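Local coordinates for aldehyde dehydrogenase family protein (Pseudomonas syringae pv. tomato, PDB 5IUV) that probably catalyses the NAD-dependent oxidation of indole-3-acetaldehyde to the auxin indole-3-acetic acid, as a member of the aldehyde dehydrogenase family, at residues A30-E35 and D55-Q60; N97-A102 and D115-D120; A285-A290 and P320-A325. All coordinates share one frame; numbering follows the deposited sequence.

In the fold
In series along the chain, the three contacts share no helix and do not touch. Contacts 1 and 3 lie on opposite sides of the chain's centre, their centres about 26 and 25 Å from it; contact 2 is nearer, at about 16 Å. Each is partly buried, but contact 1 has three of five touching residues exposed and contact 2 none. Contact 1 joins a turn between strands to the start of helix 56-72 and is polar, built on one carboxylate and two waters. Contacts 2 and 3 pack alanine against small or aliphatic side chains between helices, with segment axes at 112° and 50°; the polar side chains Ser-116, Glu-99 and Asp-288 find partners beyond the segments.

Contact 1 (A30-E35 and D55-Q60); sequences AAASGE and DAADAQ
A type I beta turn, Ala-31 to Gly-34, between strands 27-29 and 36-40 is tied to the first turn of helix 56-72 through one side chain, Asp-58. Its CG stands beside the backbone N, anti to the carbonyl carbon (chi1 -53°). The backbone N of Ala-32 donates to Asp-58 OD1 at 2.8 Å, with an N-H...O angle of 159°, and meets the syn lone pair of that oxygen. Asp-58 OD2 turns back, taking the N-H of Asp-55 on its anti lone pair at 2.9 Å. Water 1 donates both to Ala-30 O and to Asp-58 OD1, 2.9 Å from the latter; water 2 donates to Asp-58 OD2 at 2.7 Å and accepts from Ser-33 N. Methyls close in on the carboxylate, Ala-31 CB 3.7 Å from Asp-58 OD2 and Ala-32 CB 3.5 Å from Asp-58 OD1; beside them Ala-32 CB meets Ala-57 CB at 4.3 Å. Ser-33 OG accepts from Glu-35 N, an ST turn. Asp-55, Ala-56 and Ala-59 also touch helix 224-232. Each oxygen of the buried Asp-58 thus receives one backbone N-H and one water, a setting that would probably stabilise the charged carboxylate and fix its rotation.

Contact 2 (N97-A102 and D115-D120); sequences NAEELA and DSLGVD
Ala-102 sets its methyl against the backbone of helix 113-134 where Ser-116 passes into Leu-117: Ala-102 CB is 3.7 Å from Ser-116 CB and also 3.7 Å from Leu-117 N. The carbonyl of Ala-102 reaches the same serine, its O lying 3.3 Å from Ser-116 CB. Leu-117 starts out along the side of its helix and then bends in. Its CG is anti to the backbone N (chi1 -163°), and chi2 of 63° turns the CD1 branch to helix 98-109, where it comes to 3.8 Å from Ala-102 CB and 3.9 Å from Ala-98 O. The same methyl looks onto Ala-98 CB and, at the outer margin, the CA and CG of Glu-99, one turn of the helix thus meeting a single leucine branch. Short side chains let the axes of the two segments approach to 8.8 Å at an angle of 112°. Beyond them, Trp-9 of helix 6-15 touches both Leu-117 and Glu-99. Ser-116 OG is hydrogen-bonded to Thr-106 OG1, on the same helix as Ala-102. The contact therefore joins two successive helices of the aldehyde dehydrogenase fold by methyl and methylene packing, while the buried serine hydroxyl finds its polar partner one turn beyond Ala-102, and the Glu-99 carboxylate is paired in a salt bridge with Arg-12 of helix 6-15.

Contact 3 (A285-A290 and P320-A325); sequences AAADSA and PMVIEA
Ala-287 points its methyl toward helix 312-326 and meets Met-321 first, CB to CB at 3.8 Å; the carbonyl O of Met-321 lies 4.0 Å from the same methyl. Val-322 follows, its CG2 4.2 Å from Ala-287 CB and 4.4 Å from Ala-290 CB, so that one valine branch spans two alanines a turn apart. That branch faces the partner helix because CG1 takes the place anti to the backbone N (chi1 174°), leaving CG2 beside the N. One turn beyond Met-321 on the same helix, Ala-325 CB is 3.9 Å from Ala-287 O and 3.8 Å from Asp-288 OD1. Asp-288 sets out away from the partner, but its carboxylate end comes back beside the Ala-325 methyl.

Neighbours place this first shell. Asp-288 OD1 is hydrogen-bonded to Gln-284 NE2, one turn earlier on its own helix, and Met-321 also lies on Gln-284. Phe-318 of helix 312-326 touches both Ala-286 and Ala-287, while Ala-325 continues onto Ala-291. Ala-286 and Ser-289 rest on Trp-434 of strand 430-434, and Val-322 on Ile-387 of strand 382-389, both in one mixed sheet. In that sheet strands 273-276 and 307-311 are parallel neighbours joined through helix 283-295, a beta-alpha-beta crossover, and helix 312-326 follows strand 307-311.

With alanine at three of the touching places, the segment axes come within 8.1 Å and cross at -50°. The join is carried by van der Waals contact of small apolar groups. At its polar margin Asp-288 OD1 is satisfied by the Gln-284 amide, and against the Ala-325 methyl it makes only a van der Waals contact.

Contact 1 (A30-E35 and D55-Q60)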
loop_
_atom_site.group_PDB
_atom_site.type_symbol
_atom_site.label_atom_id
_atom_site.label_comp_id
_atom_site.label_asym_id
_atom_site.label_seq_id
_atom_site.Cartn_x
_atom_site.Cartn_y
_atom_site.Cartn_z
ATOM N N ALA A 30 13.714 1.931 44.077
ATOM C CA ALA A 30 14.503 0.739 44.337
ATOM C C ALA A 30 13.667 -0.468 43.950
ATOM O O ALA A 30 12.449 -0.366 43.793
ATOM C CB ALA A 30 14.924 0.666 45.800
ATOM N N ALA A 31 14.310 -1.613 43.777
ATOM C CA ALA A 31 13.558 -2.848 43.623
ATOM C C ALA A 31 12.874 -3.146 44.957
ATOM O O ALA A 31 13.356 -2.725 46.005
ATOM C CB ALA A 31 14.464 -3.989 43.198
ATOM N N ALA A 32 11.741 -3.845 44.908
ATOM C CA ALA A 32 10.954 -4.147 46.105
ATOM C C ALA A 32 11.797 -4.785 47.217
ATOM O O ALA A 32 11.620 -4.482 48.390
ATOM C CB ALA A 32 9.778 -5.060 45.741
ATOM N N SER A 33 12.725 -5.653 46.831
ATOM C CA SER A 33 13.606 -6.339 47.771
ATOM C C SER A 33 14.689 -5.431 48.345
ATOM O O SER A 33 15.289 -5.743 49.379
ATOM C CB SER A 33 14.276 -7.518 47.080
ATOM O OG SER A 33 15.121 -7.041 46.047
ATOM N N GLY A 34 14.964 -4.330 47.651
ATOM C CA GLY A 34 16.032 -3.426 48.037
ATOM C C GLY A 34 17.380 -3.864 47.494
ATOM O O GLY A 34 18.390 -3.197 47.708
ATOM N N GLU A 35 17.391 -4.988 46.780
ATOM C CA GLU A 35 18.632 -5.573 46.286
ATOM C C GLU A 35 19.211 -4.820 45.096
ATOM O O GLU A 35 18.482 -4.226 44.301
ATOM C CB GLU A 35 18.407 -7.038 45.908
ATOM C CG GLU A 35 18.100 -7.919 47.111
ATOM C CD GLU A 35 17.957 -9.385 46.752
ATOM O OE1 GLU A 35 18.297 -9.756 45.606
ATOM O OE2 GLU A 35 17.507 -10.168 47.618
ATOM N N ASP A 55 12.887 -8.115 40.353
ATOM C CA ASP A 55 12.445 -9.504 40.336
ATOM C C ASP A 55 10.959 -9.533 39.979
ATOM O O ASP A 55 10.411 -8.529 39.509
ATOM C CB ASP A 55 12.709 -10.175 41.692
ATOM C CG ASP A 55 12.959 -11.683 41.578
ATOM O OD1 ASP A 55 12.295 -12.359 40.759
ATOM O OD2 ASP A 55 13.826 -12.195 42.320
ATOM N N ALA A 56 10.307 -10.668 40.225
ATOM C CA ALA A 56 8.914 -10.865 39.819
ATOM C C ALA A 56 7.963 -9.799 40.375
ATOM O O ALA A 56 7.035 -9.369 39.681
ATOM C CB ALA A 56 8.440 -12.252 40.233
ATOM N N ALA A 57 8.190 -9.373 41.614
ATOM C CA ALA A 57 7.315 -8.381 42.243
ATOM C C ALA A 57 7.363 -7.039 41.515
ATOM O O ALA A 57 6.348 -6.340 41.385
ATOM C CB ALA A 57 7.688 -8.196 43.706
ATOM N N ASP A 58 8.550 -6.676 41.044
ATOM C CA ASP A 58 8.722 -5.424 40.328
ATOM C C ASP A 58 8.098 -5.495 38.935
ATOM O O ASP A 58 7.535 -4.506 38.456
ATOM C CB ASP A 58 10.207 -5.066 40.251
ATOM C CG ASP A 58 10.869 -5.079 41.616
ATOM O OD1 ASP A 58 10.564 -4.185 42.435
ATOM O OD2 ASP A 58 11.675 -5.996 41.879
ATOM N N ALA A 59 8.198 -6.660 38.296
ATOM C CA ALA A 59 7.508 -6.900 37.036
ATOM C C ALA A 59 6.007 -6.699 37.215
ATOM O O ALA A 59 5.359 -6.053 36.398
ATOM C CB ALA A 59 7.794 -8.307 36.516
ATOM N N GLN A 60 5.460 -7.258 38.290
ATOM C CA GLN A 60 4.041 -7.098 38.588
ATOM C C GLN A 60 3.645 -5.632 38.730
ATOM O O GLN A 60 2.643 -5.200 38.158
ATOM C CB GLN A 60 3.672 -7.855 39.862
ATOM C CG GLN A 60 2.209 -7.701 40.261
ATOM C CD GLN A 60 1.243 -8.264 39.217
ATOM O OE1 GLN A 60 1.526 -9.266 38.556
ATOM N NE2 GLN A 60 0.093 -7.620 39.078
HETATM O O HOH W 1 10.148 -1.310 42.655
HETATM O O HOH W 2 12.415 -7.109 44.239
#

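Contact 2 (N97-A102 and D115-D120)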
loop_
_atom_site.group_PDB
_atom_site.type_symbol
_atom_site.label_atom_id
_atom_site.label_comp_id
_atom_site.label_asym_id
_atom_site.label_seq_id
_atom_site.Cartn_x
_atom_site.Cartn_y
_atom_site.Cartn_z
ATOM N N ASN A 97 21.244 15.441 25.118
ATOM C CA ASN A 97 22.041 14.824 26.175
ATOM C C ASN A 97 23.025 13.785 25.644
ATOM O O ASN A 97 23.414 12.855 26.359
ATOM C CB ASN A 97 21.122 14.187 27.212
ATOM C CG ASN A 97 20.294 15.213 27.948
ATOM O OD1 ASN A 97 20.778 15.847 28.878
ATOM N ND2 ASN A 97 19.042 15.396 27.524
ATOM N N ALA A 98 23.439 13.967 24.394
ATOM C CA ALA A 98 24.232 12.965 23.684
ATOM C C ALA A 98 25.566 12.648 24.354
ATOM O O ALA A 98 25.964 11.489 24.406
ATOM C CB ALA A 98 24.470 13.413 22.240
ATOM N N GLU A 99 26.258 13.664 24.863
ATOM C CA GLU A 99 27.578 13.428 25.440
ATOM C C GLU A 99 27.500 12.567 26.699
ATOM O O GLU A 99 28.297 11.641 26.874
ATOM C CB GLU A 99 28.278 14.754 25.739
ATOM C CG GLU A 99 28.647 15.529 24.488
ATOM C CD GLU A 99 29.317 16.860 24.790
ATOM O OE1 GLU A 99 29.298 17.292 25.962
ATOM O OE2 GLU A 99 29.864 17.473 23.851
ATOM N N GLU A 100 26.539 12.866 27.565
ATOM C CA GLU A 100 26.315 12.058 28.760
ATOM C C GLU A 100 25.914 10.621 28.409
ATOM O O GLU A 100 26.456 9.670 28.965
ATOM C CB GLU A 100 25.237 12.684 29.653
ATOM C CG GLU A 100 24.919 11.851 30.890
ATOM C CD GLU A 100 23.779 12.414 31.738
ATOM O OE1 GLU A 100 23.219 13.474 31.381
ATOM O OE2 GLU A 100 23.446 11.789 32.771
ATOM N N LEU A 101 24.956 10.470 27.498
ATOM C CA LEU A 101 24.472 9.154 27.106
ATOM C C LEU A 101 25.565 8.321 26.434
ATOM O O LEU A 101 25.681 7.117 26.687
ATOM C CB LEU A 101 23.266 9.289 26.175
ATOM C CG LEU A 101 21.990 9.794 26.854
ATOM C CD1 LEU A 101 20.913 10.109 25.829
ATOM C CD2 LEU A 101 21.484 8.761 27.843
ATOM N N ALA A 102 26.364 8.962 25.584
ATOM C CA ALA A 102 27.456 8.277 24.902
ATOM C C ALA A 102 28.493 7.808 25.912
ATOM O O ALA A 102 29.033 6.699 25.807
ATOM C CB ALA A 102 28.102 9.188 23.864
ATOM N N ASP A 115 32.455 5.908 18.710
ATOM C CA ASP A 115 31.343 5.097 18.209
ATOM C C ASP A 115 30.042 5.396 18.962
ATOM O O ASP A 115 28.997 5.555 18.345
ATOM C CB ASP A 115 31.659 3.602 18.303
ATOM C CG ASP A 115 32.768 3.166 17.351
ATOM O OD1 ASP A 115 33.176 3.964 16.480
ATOM O OD2 ASP A 115 33.224 2.010 17.475
ATOM N N SER A 116 30.105 5.463 20.290
ATOM C CA SER A 116 28.922 5.811 21.085
ATOM C C SER A 116 28.311 7.134 20.642
ATOM O O SER A 116 27.096 7.251 20.472
ATOM C CB SER A 116 29.270 5.900 22.578
ATOM O OG SER A 116 29.678 4.653 23.096
ATOM N N LEU A 117 29.172 8.126 20.460
ATOM C CA LEU A 117 28.761 9.478 20.111
ATOM C C LEU A 117 28.331 9.591 18.645
ATOM O O LEU A 117 27.365 10.292 18.325
ATOM C CB LEU A 117 29.904 10.454 20.407
ATOM C CG LEU A 117 29.590 11.947 20.498
ATOM C CD1 LEU A 117 28.638 12.223 21.653
ATOM C CD2 LEU A 117 30.875 12.752 20.654
ATOM N N GLY A 118 29.040 8.891 17.765
ATOM C CA GLY A 118 28.804 8.989 16.335
ATOM C C GLY A 118 27.810 7.998 15.752
ATOM O O GLY A 118 27.194 8.273 14.725
ATOM N N VAL A 119 27.644 6.846 16.389
ATOM C CA VAL A 119 26.753 5.831 15.835
ATOM C C VAL A 119 25.558 5.549 16.739
ATOM O O VAL A 119 24.409 5.651 16.302
ATOM C CB VAL A 119 27.513 4.510 15.558
ATOM C CG1 VAL A 119 26.557 3.427 15.061
ATOM C CG2 VAL A 119 28.621 4.746 14.545
ATOM N N ASP A 120 25.825 5.211 17.997
ATOM C CA ASP A 120 24.772 4.746 18.902
ATOM C C ASP A 120 23.720 5.789 19.265
ATOM O O ASP A 120 22.525 5.558 19.062
ATOM C CB ASP A 120 25.394 4.200 20.182
ATOM C CG ASP A 120 26.203 2.951 19.939
ATOM O OD1 ASP A 120 27.252 3.057 19.264
ATOM O OD2 ASP A 120 25.786 1.869 20.421
#

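Contact 3 (A285-A290 and P320-A325)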
loop_
_atom_site.group_PDB
_atom_site.type_symbol
_atom_site.label_atom_id
_atom_site.label_comp_id
_atom_site.label_asym_id
_atom_site.label_seq_id
_atom_site.Cartn_x
_atom_site.Cartn_y
_atom_site.Cartn_z
ATOM N N ALA A 285 37.735 -1.763 -1.584
ATOM C CA ALA A 285 36.520 -1.491 -0.831
ATOM C C ALA A 285 36.000 -2.768 -0.172
ATOM O O ALA A 285 35.577 -2.748 0.982
ATOM C CB ALA A 285 35.461 -0.883 -1.739
ATOM N N ALA A 286 36.048 -3.879 -0.898
ATOM C CA ALA A 286 35.610 -5.159 -0.339
ATOM C C ALA A 286 36.513 -5.592 0.820
ATOM O O ALA A 286 36.047 -6.163 1.807
ATOM C CB ALA A 286 35.582 -6.231 -1.418
ATOM N N ALA A 287 37.808 -5.319 0.698
ATOM C CA ALA A 287 38.751 -5.648 1.765
ATOM C C ALA A 287 38.524 -4.782 2.998
ATOM O O ALA A 287 38.461 -5.295 4.120
ATOM C CB ALA A 287 40.184 -5.502 1.275
ATOM N N ASP A 288 38.430 -3.468 2.797
ATOM C CA ASP A 288 38.159 -2.552 3.906
ATOM C C ASP A 288 36.881 -2.942 4.631
ATOM O O ASP A 288 36.835 -2.974 5.861
ATOM C CB ASP A 288 38.044 -1.105 3.420
ATOM C CG ASP A 288 39.326 -0.586 2.818
ATOM O OD1 ASP A 288 40.390 -1.179 3.093
ATOM O OD2 ASP A 288 39.263 0.420 2.074
ATOM N N SER A 289 35.843 -3.234 3.856
ATOM C CA SER A 289 34.543 -3.577 4.422
ATOM C C SER A 289 34.560 -4.928 5.121
ATOM O O SER A 289 33.903 -5.098 6.138
ATOM C CB SER A 289 33.459 -3.560 3.340
ATOM O OG SER A 289 33.231 -2.234 2.890
ATOM N N ALA A 290 35.316 -5.884 4.589
ATOM C CA ALA A 290 35.405 -7.196 5.220
ATOM C C ALA A 290 36.060 -7.089 6.592
ATOM O O ALA A 290 35.671 -7.784 7.531
ATOM C CB ALA A 290 36.173 -8.167 4.341
ATOM N N PRO A 320 45.651 -11.007 1.819
ATOM C CA PRO A 320 46.589 -10.021 2.373
ATOM C C PRO A 320 46.002 -8.615 2.465
ATOM O O PRO A 320 46.363 -7.864 3.373
ATOM C CB PRO A 320 47.758 -10.050 1.383
ATOM C CG PRO A 320 47.710 -11.404 0.791
ATOM C CD PRO A 320 46.252 -11.746 0.692
ATOM N N MET A 321 45.110 -8.263 1.542
ATOM C CA MET A 321 44.437 -6.970 1.602
ATOM C C MET A 321 43.555 -6.878 2.846
ATOM O O MET A 321 43.458 -5.821 3.471
ATOM C CB MET A 321 43.602 -6.735 0.339
ATOM C CG MET A 321 44.406 -6.804 -0.953
ATOM S SD MET A 321 43.372 -6.703 -2.431
ATOM C CE MET A 321 42.661 -5.073 -2.217
ATOM N N VAL A 322 42.908 -7.988 3.195
ATOM C CA VAL A 322 42.027 -8.030 4.355
ATOM C C VAL A 322 42.834 -7.966 5.654
ATOM O O VAL A 322 42.443 -7.286 6.607
ATOM C CB VAL A 322 41.142 -9.301 4.345
ATOM C CG1 VAL A 322 40.324 -9.403 5.626
ATOM C CG2 VAL A 322 40.226 -9.297 3.128
ATOM N N ILE A 323 43.965 -8.659 5.681
ATOM C CA ILE A 323 44.869 -8.599 6.826
ATOM C C ILE A 323 45.392 -7.180 7.057
ATOM O O ILE A 323 45.401 -6.697 8.185
ATOM C CB ILE A 323 46.053 -9.556 6.649
ATOM C CG1 ILE A 323 45.548 -10.998 6.606
ATOM C CG2 ILE A 323 47.064 -9.384 7.777
ATOM C CD1 ILE A 323 46.610 -11.997 6.248
ATOM N N GLU A 324 45.810 -6.506 5.990
ATOM C CA GLU A 324 46.314 -5.145 6.123
ATOM C C GLU A 324 45.222 -4.189 6.597
ATOM O O GLU A 324 45.474 -3.319 7.436
ATOM C CB GLU A 324 46.908 -4.649 4.805
ATOM C CG GLU A 324 47.423 -3.218 4.886
ATOM C CD GLU A 324 48.351 -2.850 3.747
ATOM O OE1 GLU A 324 48.169 -3.383 2.631
ATOM O OE2 GLU A 324 49.268 -2.030 3.972
ATOM N N ALA A 325 44.009 -4.353 6.072
ATOM C CA ALA A 325 42.895 -3.519 6.492
ATOM C C ALA A 325 42.560 -3.769 7.949
ATOM O O ALA A 325 42.261 -2.838 8.689
ATOM C CB ALA A 325 41.664 -3.772 5.618
#